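Local coordinates for uncharacterized protein (Cricetid herpesvirus 2, PDB 4ZKQ) that probably acts as a viral decoy receptor that binds chemokines of the host, at residues L63-E67 with N205-I209; L239-Y245 with G258-L264. All coordinates share one frame; numbering follows the deposited sequence. Where two conformers were deposited one is given.

Contact 1: L63-E67 with N205-I209; sequences LDLLE and NQTCI. With NAG (2-acetamido-2-deoxy-beta-D-glucopyranose), chain B.
Leu65 and Leu66 pack against Ile209, Thr207 and Asn205 through side chains. The backbones stay well apart, with 7.7 Å between Leu65 CA and Thr207 CA, and no hydrogen bond joins the two segments.

The apolar contacts come first. Leu65 and Ile209 reach toward each other tip to tip. Leu65 CD1 and Ile209 CD1 are 3.4 Å apart, tighter than usual van der Waals contact. The end of Ile209 is also turned away from a staggered torsion, with chi2 at 134°. The other branch of Leu65 serves Thr207: CD2 lies 3.9 Å from Thr207 CG2. Leu66 slides past Thr207 in the opposite direction. Leu66 CD2 comes to 3.5 Å from Thr207 OG1 and touches Asn205 O and CB as well.

The one side-chain hydrogen bond within a segment is in 205-209. Thr207 OG1 donates to Asn205 O at 3.1 Å, tilted 32° from the carbonyl plane. With OG1 beside its own backbone N, chi1 -54°, the methyl CG2 is left to face Leu65. The bond gives the hydroxyl a polar partner beside the methyls of Leu66. Arg151 NH1 and NH2 hydrogen-bond to Leu65 O and Leu66 O.

Two covalent links lie on 205-209. Asn205 ND2 is bonded to C1 of an N-acetylglucosamine at 1.4 Å, so an N-glycan leaves the chain at the edge of this packing. Cys208 points away from Leu65 and forms a disulfide with Cys197.

Strand 63-65 belongs to a four-stranded antiparallel sheet and strand 206-223 to a larger one. Side-chain packing across the gap between two such sheets is characteristic of a beta sandwich.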
loop_
_atom_site.group_PDB
_atom_site.type_symbol
_atom_site.label_atom_id
_atom_site.label_comp_id
_atom_site.label_asym_id
_atom_site.label_seq_id
_atom_site.Cartn_x
_atom_site.Cartn_y
_atom_site.Cartn_z
ATOM N N LEU A 63 2.986 20.202 5.858
ATOM C CA LEU A 63 2.130 21.374 6.010
ATOM C C LEU A 63 2.170 21.846 7.456
ATOM O O LEU A 63 2.269 21.033 8.377
ATOM C CB LEU A 63 0.687 21.065 5.625
ATOM C CG LEU A 63 0.191 21.339 4.209
ATOM C CD1 LEU A 63 -1.302 21.068 4.168
ATOM C CD2 LEU A 63 0.485 22.759 3.755
ATOM N N ASP A 64 2.085 23.155 7.663
ATOM C CA ASP A 64 2.028 23.678 9.017
ATOM C C ASP A 64 0.607 23.498 9.532
ATOM O O ASP A 64 -0.321 24.152 9.063
ATOM C CB ASP A 64 2.454 25.145 9.076
ATOM C CG ASP A 64 2.516 25.671 10.500
ATOM O OD1 ASP A 64 3.343 25.162 11.291
ATOM O OD2 ASP A 64 1.739 26.591 10.831
ATOM N N LEU A 65 0.449 22.585 10.484
ATOM C CA LEU A 65 -0.861 22.219 11.008
ATOM C C LEU A 65 -0.786 22.055 12.518
ATOM O O LEU A 65 0.132 21.406 13.029
ATOM C CB LEU A 65 -1.355 20.918 10.372
ATOM C CG LEU A 65 -1.564 20.897 8.858
ATOM C CD1 LEU A 65 -1.751 19.471 8.396
ATOM C CD2 LEU A 65 -2.767 21.734 8.460
ATOM N N LEU A 66 -1.756 22.630 13.225
ATOM C CA LEU A 66 -1.775 22.589 14.683
ATOM C C LEU A 66 -0.390 22.896 15.253
ATOM O O LEU A 66 0.080 22.228 16.167
ATOM C CB LEU A 66 -2.280 21.224 15.165
ATOM C CG LEU A 66 -3.743 20.945 14.807
ATOM C CD1 LEU A 66 -4.148 19.513 15.120
ATOM C CD2 LEU A 66 -4.663 21.907 15.538
ATOM N N GLU A 67 0.260 23.887 14.649
ATOM C CA GLU A 67 1.498 24.493 15.155
ATOM C C GLU A 67 2.779 23.658 14.992
ATOM O O GLU A 67 3.801 23.966 15.610
ATOM C CB GLU A 67 1.321 24.865 16.634
ATOM C CG GLU A 67 0.083 25.731 16.891
ATOM C CD GLU A 67 0.008 26.273 18.310
ATOM O OE1 GLU A 67 1.022 26.210 19.035
ATOM O OE2 GLU A 67 -1.072 26.768 18.696
ATOM N N ASN A 205 -9.861 20.241 18.366
ATOM C CA ASN A 205 -8.996 20.972 17.442
ATOM C C ASN A 205 -8.910 20.279 16.084
ATOM O O ASN A 205 -7.854 20.223 15.454
ATOM C CB ASN A 205 -7.607 21.170 18.066
ATOM C CG ASN A 205 -7.533 22.446 18.887
ATOM O OD1 ASN A 205 -8.567 22.993 19.271
ATOM N ND2 ASN A 205 -6.322 22.933 19.151
ATOM N N GLN A 206 -10.058 19.787 15.626
ATOM C CA GLN A 206 -10.121 19.001 14.409
ATOM C C GLN A 206 -9.656 19.806 13.209
ATOM O O GLN A 206 -10.110 20.927 12.972
ATOM C CB GLN A 206 -11.533 18.478 14.173
ATOM C CG GLN A 206 -11.631 17.579 12.952
ATOM C CD GLN A 206 -12.887 16.740 12.934
ATOM O OE1 GLN A 206 -13.324 16.227 13.966
ATOM N NE2 GLN A 206 -13.476 16.591 11.756
ATOM N N THR A 207 -8.735 19.209 12.468
ATOM C CA THR A 207 -8.128 19.824 11.301
ATOM C C THR A 207 -8.215 18.830 10.153
ATOM O O THR A 207 -7.758 17.696 10.285
ATOM C CB THR A 207 -6.663 20.201 11.572
ATOM O OG1 THR A 207 -6.594 21.024 12.742
ATOM C CG2 THR A 207 -6.052 20.945 10.393
ATOM N N CYS A 208 -8.818 19.248 9.043
ATOM C CA CYS A 208 -9.050 18.352 7.917
ATOM C C CYS A 208 -8.078 18.616 6.772
ATOM O O CYS A 208 -7.830 19.763 6.393
ATOM C CB CYS A 208 -10.490 18.477 7.426
ATOM S SG CYS A 208 -11.709 17.939 8.647
ATOM N N ILE A 209 -7.533 17.527 6.240
ATOM C CA ILE A 209 -6.532 17.569 5.179
ATOM C C ILE A 209 -6.952 16.656 4.048
ATOM O O ILE A 209 -7.334 15.506 4.284
ATOM C CB ILE A 209 -5.143 17.111 5.664
ATOM C CG1 ILE A 209 -4.692 17.909 6.884
ATOM C CG2 ILE A 209 -4.102 17.226 4.544
ATOM C CD1 ILE A 209 -4.128 17.018 7.960
HETATM C C1 NAG B . -6.177 24.162 19.906
HETATM C C2 NAG B . -6.844 24.182 21.240
HETATM C C3 NAG B . -5.783 24.245 22.349
HETATM C C4 NAG B . -4.639 23.312 21.976
HETATM C C5 NAG B . -3.898 23.937 20.815
HETATM C C6 NAG B . -3.203 22.892 19.953
HETATM C C7 NAG B . -9.114 25.207 21.461
HETATM C C8 NAG B . -9.951 26.443 21.495
HETATM N N2 NAG B . -7.682 25.322 21.287
HETATM O O3 NAG B . -6.337 23.840 23.558
HETATM O O4 NAG B . -3.822 23.184 23.126
HETATM O O5 NAG B . -4.810 24.654 19.993
HETATM O O6 NAG B . -1.794 23.068 20.042
HETATM O O7 NAG B . -9.652 24.121 21.583
#

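Contact 2: L239-Y245 with G258-L264; sequences LTALGFY and GMVYVHL. With NAG (2-acetamido-2-deoxy-beta-D-glucopyranose), chain C.
Ala241 and Val262 sit opposite each other at the middle of an antiparallel ladder. Ala241 N donates to Val262 O, and Val262 N donates back to Ala241 O, both at 2.9 Å. Gly243 and Val260 form the next hydrogen-bonded pair. The bond from Val260 N to Gly243 O is nearly straight, at 170°, while that from Gly243 N to Val260 O is longer, at 3.2 Å. Leu264 N to Leu239 O closes the other end.

Side chains meet on both faces. Leu264 spreads its branches over Ala241, with CD1 3.9 Å from Ala241 CB, and crosses Leu239. On the face of Thr240 and Leu242, Leu242 CD2 lies 3.7 Å from Tyr261 CB. Phe244 CZ meets Met259 CE at 3.8 Å. The extended start of Met259, chi1 -173°, carries its CG past Gly243 O, and the bend at chi3 turns the methyl to the ring.

Waters and sugar form the next layer. One water bridges Thr240 OG1 and His263 ND1, lying in the plane of the imidazole. A second takes a hydrogen bond from Tyr245 N and gives one to Gly258 O, carrying the pairing beyond the last direct bond. A second N-acetylglucosamine sets its O3 over the centre of the Phe244 ring, 3.4 Å above the plane.

Farther out, Glu116 accepts from Met259 N, and Tyr261 OH is hydrogen-bonded to Leu147 N. Phe110 touches both Met259 and Tyr261. Two successive antiparallel strands, joined by a long loop, make this a beta hairpin.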
loop_
_atom_site.group_PDB
_atom_site.type_symbol
_atom_site.label_atom_id
_atom_site.label_comp_id
_atom_site.label_asym_id
_atom_site.label_seq_id
_atom_site.Cartn_x
_atom_site.Cartn_y
_atom_site.Cartn_z
ATOM N N LEU A 239 -9.118 11.804 2.667
ATOM C CA LEU A 239 -9.650 12.874 3.490
ATOM C C LEU A 239 -9.433 12.500 4.947
ATOM O O LEU A 239 -9.994 11.521 5.433
ATOM C CB LEU A 239 -11.127 13.112 3.188
ATOM C CG LEU A 239 -11.724 14.370 3.827
ATOM C CD1 LEU A 239 -11.002 15.634 3.371
ATOM C CD2 LEU A 239 -13.211 14.461 3.520
ATOM N N THR A 240 -8.597 13.280 5.623
ATOM C CA THR A 240 -8.114 12.934 6.948
ATOM C C THR A 240 -8.357 14.040 7.964
ATOM O O THR A 240 -8.014 15.193 7.715
ATOM C CB THR A 240 -6.607 12.634 6.916
ATOM O OG1 THR A 240 -6.324 11.713 5.856
ATOM C CG2 THR A 240 -6.159 12.044 8.239
ATOM N N ALA A 241 -8.926 13.673 9.111
ATOM C CA ALA A 241 -9.054 14.578 10.256
ATOM C C ALA A 241 -7.945 14.338 11.277
ATOM O O ALA A 241 -7.776 13.222 11.763
ATOM C CB ALA A 241 -10.414 14.402 10.919
ATOM N N LEU A 242 -7.187 15.385 11.586
ATOM C CA LEU A 242 -6.215 15.354 12.674
ATOM C C LEU A 242 -6.775 16.079 13.891
ATOM O O LEU A 242 -7.525 17.038 13.745
ATOM C CB LEU A 242 -4.904 16.014 12.261
ATOM C CG LEU A 242 -4.193 15.422 11.041
ATOM C CD1 LEU A 242 -2.852 16.100 10.867
ATOM C CD2 LEU A 242 -4.025 13.928 11.187
ATOM N N GLY A 243 -6.378 15.643 15.083
ATOM C CA GLY A 243 -6.835 16.272 16.310
ATOM C C GLY A 243 -6.586 15.412 17.533
ATOM O O GLY A 243 -5.752 14.507 17.505
ATOM N N PHE A 244 -7.307 15.701 18.614
ATOM C CA PHE A 244 -7.133 14.975 19.868
ATOM C C PHE A 244 -8.459 14.426 20.351
ATOM O O PHE A 244 -9.481 15.114 20.301
ATOM C CB PHE A 244 -6.521 15.877 20.938
ATOM C CG PHE A 244 -5.319 16.636 20.470
ATOM C CD1 PHE A 244 -5.463 17.840 19.805
ATOM C CD2 PHE A 244 -4.042 16.151 20.698
ATOM C CE1 PHE A 244 -4.357 18.544 19.372
ATOM C CE2 PHE A 244 -2.931 16.853 20.268
ATOM C CZ PHE A 244 -3.090 18.048 19.604
ATOM N N TYR A 245 -8.417 13.192 20.840
ATOM C CA TYR A 245 -9.583 12.542 21.409
ATOM C C TYR A 245 -10.070 13.347 22.598
ATOM O O TYR A 245 -9.266 13.800 23.413
ATOM C CB TYR A 245 -9.246 11.114 21.835
ATOM C CG TYR A 245 -10.445 10.297 22.245
ATOM C CD1 TYR A 245 -11.334 9.818 21.295
ATOM C CD2 TYR A 245 -10.684 9.995 23.579
ATOM C CE1 TYR A 245 -12.432 9.071 21.660
ATOM C CE2 TYR A 245 -11.781 9.246 23.953
ATOM C CZ TYR A 245 -12.650 8.787 22.987
ATOM O OH TYR A 245 -13.746 8.040 23.342
ATOM N N GLY A 258 -2.335 12.263 23.013
ATOM C CA GLY A 258 -1.584 12.843 21.908
ATOM C C GLY A 258 -2.405 12.964 20.640
ATOM O O GLY A 258 -3.602 12.679 20.641
ATOM N N MET A 259 -1.781 13.383 19.540
ATOM C CA MET A 259 -2.545 13.576 18.316
ATOM C C MET A 259 -2.916 12.240 17.687
ATOM O O MET A 259 -2.155 11.270 17.748
ATOM C CB MET A 259 -1.779 14.427 17.303
ATOM C CG MET A 259 -2.621 14.794 16.094
ATOM S SD MET A 259 -1.825 15.983 15.006
ATOM C CE MET A 259 -1.712 17.403 16.097
ATOM N N VAL A 260 -4.101 12.216 17.091
ATOM C CA VAL A 260 -4.623 11.052 16.390
ATOM C C VAL A 260 -5.152 11.480 15.038
ATOM O O VAL A 260 -5.187 12.674 14.733
ATOM C CB VAL A 260 -5.763 10.378 17.167
ATOM C CG1 VAL A 260 -5.268 9.883 18.498
ATOM C CG2 VAL A 260 -6.912 11.358 17.357
ATOM N N TYR A 261 -5.578 10.510 14.235
ATOM C CA TYR A 261 -6.301 10.819 13.012
ATOM C C TYR A 261 -7.573 9.994 12.935
ATOM O O TYR A 261 -7.697 8.950 13.579
ATOM C CB TYR A 261 -5.429 10.586 11.762
ATOM C CG TYR A 261 -5.158 9.136 11.397
ATOM C CD1 TYR A 261 -6.129 8.359 10.792
ATOM C CD2 TYR A 261 -3.916 8.559 11.631
ATOM C CE1 TYR A 261 -5.888 7.047 10.449
ATOM C CE2 TYR A 261 -3.664 7.247 11.293
ATOM C CZ TYR A 261 -4.652 6.496 10.699
ATOM O OH TYR A 261 -4.408 5.187 10.354
ATOM N N VAL A 262 -8.516 10.489 12.146
ATOM C CA VAL A 262 -9.718 9.754 11.787
ATOM C C VAL A 262 -9.916 9.878 10.283
ATOM O O VAL A 262 -9.668 10.940 9.713
ATOM C CB VAL A 262 -10.964 10.294 12.538
ATOM C CG1 VAL A 262 -12.236 9.653 12.013
ATOM C CG2 VAL A 262 -10.834 10.044 14.028
ATOM N N HIS A 263 -10.333 8.789 9.641
ATOM C CA HIS A 263 -10.706 8.823 8.229
ATOM C C HIS A 263 -12.058 9.505 8.050
ATOM O O HIS A 263 -13.000 9.211 8.785
ATOM C CB HIS A 263 -10.779 7.408 7.643
ATOM C CG HIS A 263 -9.477 6.673 7.652
ATOM N ND1 HIS A 263 -8.385 7.079 6.909
ATOM C CD2 HIS A 263 -9.090 5.552 8.299
ATOM C CE1 HIS A 263 -7.388 6.246 7.107
ATOM N NE2 HIS A 263 -7.784 5.303 7.951
ATOM N N LEU A 264 -12.156 10.398 7.069
ATOM C CA LEU A 264 -13.429 11.031 6.722
ATOM C C LEU A 264 -13.966 10.487 5.396
ATOM O O LEU A 264 -13.200 10.037 4.546
ATOM C CB LEU A 264 -13.266 12.550 6.645
ATOM C CG LEU A 264 -12.742 13.219 7.917
ATOM C CD1 LEU A 264 -12.463 14.690 7.651
ATOM C CD2 LEU A 264 -13.724 13.051 9.070
HETATM C C1 NAG C . -3.136 21.919 23.324
HETATM C C2 NAG C . -4.020 20.720 23.263
HETATM C C3 NAG C . -3.203 19.468 23.658
HETATM C C4 NAG C . -1.857 19.379 22.926
HETATM C C5 NAG C . -1.148 20.712 22.843
HETATM C C6 NAG C . 0.013 20.604 21.864
HETATM C C7 NAG C . -6.245 20.001 24.110
HETATM C C8 NAG C . -7.371 20.175 25.076
HETATM N N2 NAG C . -5.097 20.877 24.168
HETATM O O3 NAG C . -3.944 18.332 23.341
HETATM O O4 NAG C . -1.033 18.468 23.621
HETATM O O5 NAG C . -2.050 21.710 22.396
HETATM O O6 NAG C . 0.658 21.865 21.732
HETATM O O7 NAG C . -6.297 19.114 23.276
HETATM O O HOH W 1 -7.838 9.445 5.613
HETATM O O HOH W 2 -5.767 11.719 21.663
#

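The two contacts lie on the same side of the chain's centre, with their own centres about 9 Å apart. Contact 1 closes before contact 2 opens along the chain. They share one sheet, because strands 206-223 and 233-244 are neighbours. Probable backbone hydrogen bonds join them, from Leu242 N to Thr207 O and from Ile209 N to Thr240 O. Ile209 also meets Leu242, and Leu66 CD1 lies 3.4 Å from Met259 CE. Contact 1 joins two sheets face to face, while contact 2 adds strand 260-263 beside strand 233-244. Together they tie strand 63-65, of the four-stranded sheet, to the larger sheet. The glycan on Asn205 runs from contact 1 to contact 2.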